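Local coordinates for replication initiation and membrane attachment protein (Geobacillus stearothermophilus 10, PDB 5WTN) that serves as a primosomal protein in bacterial DNA replication, assembling as a tetramer and forming a complex with a primosomal re-initiation protein, at the interface of chains A and B. Sequence-based numbering; all coordinates share one arbitrary frame. Chains: chain A/B, Replication initiation and membrane attachment protein.

The interface of chains A and B. Residues chain A 86-88, 121, 123-124; chain B 161, 199, 235.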
loop_
_atom_site.group_PDB
_atom_site.type_symbol
_atom_site.label_atom_id
_atom_site.label_comp_id
_atom_site.label_asym_id
_atom_site.label_seq_id
_atom_site.Cartn_x
_atom_site.Cartn_y
_atom_site.Cartn_z
ATOM N N GLY A 86 1.424 -18.657 -18.797
ATOM C CA GLY A 86 0.793 -19.924 -18.534
ATOM C C GLY A 86 0.142 -19.956 -17.183
ATOM O O GLY A 86 -0.929 -20.544 -17.030
ATOM N N ILE A 87 0.746 -19.291 -16.205
ATOM C CA ILE A 87 0.197 -19.331 -14.858
ATOM C C ILE A 87 -0.909 -18.287 -14.609
ATOM O O ILE A 87 -1.448 -18.201 -13.512
ATOM C CB ILE A 87 1.289 -19.298 -13.760
ATOM C CG1 ILE A 87 0.800 -20.071 -12.526
ATOM C CG2 ILE A 87 1.648 -17.875 -13.378
ATOM C CD1 ILE A 87 1.851 -20.788 -11.810
ATOM N N GLY A 88 -1.242 -17.511 -15.630
ATOM C CA GLY A 88 -2.366 -16.615 -15.552
ATOM C C GLY A 88 -2.019 -15.175 -15.248
ATOM O O GLY A 88 -2.857 -14.286 -15.418
ATOM N N ASP A 121 -7.752 -24.091 -5.466
ATOM C CA ASP A 121 -7.494 -24.559 -6.819
ATOM C C ASP A 121 -6.956 -25.989 -6.806
ATOM O O ASP A 121 -6.047 -26.324 -6.022
ATOM C CB ASP A 121 -6.507 -23.629 -7.517
ATOM C CG ASP A 121 -6.276 -24.003 -8.964
ATOM O OD1 ASP A 121 -5.364 -24.815 -9.214
ATOM O OD2 ASP A 121 -6.989 -23.470 -9.849
ATOM N N MET A 123 -5.056 -27.710 -8.943
ATOM C CA MET A 123 -3.649 -27.883 -9.280
ATOM C C MET A 123 -2.631 -27.120 -8.417
ATOM O O MET A 123 -1.664 -27.696 -7.947
ATOM C CB MET A 123 -3.452 -27.628 -10.782
ATOM C CG MET A 123 -3.423 -28.901 -11.569
ATOM S SD MET A 123 -3.473 -28.658 -13.312
ATOM C CE MET A 123 -2.595 -27.123 -13.494
ATOM N N LEU A 124 -2.883 -25.838 -8.181
ATOM C CA LEU A 124 -1.887 -24.961 -7.581
ATOM C C LEU A 124 -1.533 -25.357 -6.169
ATOM O O LEU A 124 -0.371 -25.354 -5.809
ATOM C CB LEU A 124 -2.352 -23.507 -7.628
ATOM C CG LEU A 124 -2.485 -22.987 -9.057
ATOM C CD1 LEU A 124 -3.004 -21.553 -9.112
ATOM C CD2 LEU A 124 -1.139 -23.101 -9.738
ATOM N N PHE B 161 -1.302 -22.982 -19.724
ATOM C CA PHE B 161 -0.542 -23.628 -18.675
ATOM C C PHE B 161 0.161 -24.838 -19.265
ATOM O O PHE B 161 1.358 -25.044 -19.065
ATOM C CB PHE B 161 -1.518 -24.058 -17.574
ATOM C CG PHE B 161 -0.859 -24.403 -16.276
ATOM C CD1 PHE B 161 -0.781 -23.465 -15.269
ATOM C CD2 PHE B 161 -0.313 -25.663 -16.064
ATOM C CE1 PHE B 161 -0.159 -23.766 -14.068
ATOM C CE2 PHE B 161 0.311 -25.973 -14.867
ATOM C CZ PHE B 161 0.388 -25.025 -13.863
ATOM N N TYR B 199 -5.669 -19.219 -14.895
ATOM C CA TYR B 199 -4.796 -19.906 -15.808
ATOM C C TYR B 199 -5.650 -20.776 -16.709
ATOM O O TYR B 199 -6.754 -21.135 -16.352
ATOM C CB TYR B 199 -3.726 -20.708 -15.079
ATOM C CG TYR B 199 -4.186 -21.874 -14.230
ATOM C CD1 TYR B 199 -4.670 -23.048 -14.805
ATOM C CD2 TYR B 199 -4.046 -21.832 -12.851
ATOM C CE1 TYR B 199 -5.052 -24.130 -14.010
ATOM C CE2 TYR B 199 -4.415 -22.890 -12.060
ATOM C CZ TYR B 199 -4.918 -24.038 -12.635
ATOM O OH TYR B 199 -5.268 -25.085 -11.806
ATOM N N LYS B 235 -8.394 -30.362 -14.641
ATOM C CA LYS B 235 -7.257 -30.107 -13.764
ATOM C C LYS B 235 -6.740 -31.374 -13.085
ATOM O O LYS B 235 -5.531 -31.563 -12.976
ATOM C CB LYS B 235 -7.571 -29.013 -12.736
ATOM C CG LYS B 235 -7.951 -27.672 -13.355
ATOM C CD LYS B 235 -7.902 -26.545 -12.336
ATOM C CE LYS B 235 -8.256 -25.196 -12.961
ATOM N NZ LYS B 235 -8.488 -24.140 -11.923
#
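B:Tyr199 reaches from a loop of chain B to the start of helix 122-132 of chain A, where its phenol meets the carboxylate of A:Asp121 tip to tip. It buries 73 Å² against chain A. CG of the tyrosine sits between its own backbone N and carbonyl carbon (chi1 65°), which sends the ring past A:Gly86 and A:Ile87, whose carbonyl oxygens lie near CB, to the A:Asp121 carboxylate. The phenol OH of B:Tyr199 donates to OD1 of A:Asp121 at 2.6 Å, on the syn lone pair, with ring and carboxylate planes 70° apart. OD1 of A:Asp121 also accepts, on its anti side, the backbone N of A:Leu124 at 2.9 Å; this N-cap bond helps to hold the carboxylate in place, probably orienting it for its partners in chain B. From helix 227-240, B:Lys235 extends its chain across the aspartate, and its NZ forms a salt bridge to OD2 of A:Asp121 at 2.6 Å, 30° out of the carboxylate plane. B:Lys235 and the phenol OH would be expected to help stabilise the carboxylate's negative charge. CD1 of A:Leu124 packs in plane at the tyrosine ring edge, 3.5 Å from CE2 of B:Tyr199. This patch recurs with the chains exchanged across a two-fold interface, probably one of those that build the tetramer. A:Met123 bends at chi3 and lays its methyl CE on a face of the B:Phe161 ring, a CH-pi contact offset toward the rim, 3.4 Å from CE2 of B:Phe161; the same CE of A:Met123 also reaches CE1 of B:Tyr199 at 3.9 Å.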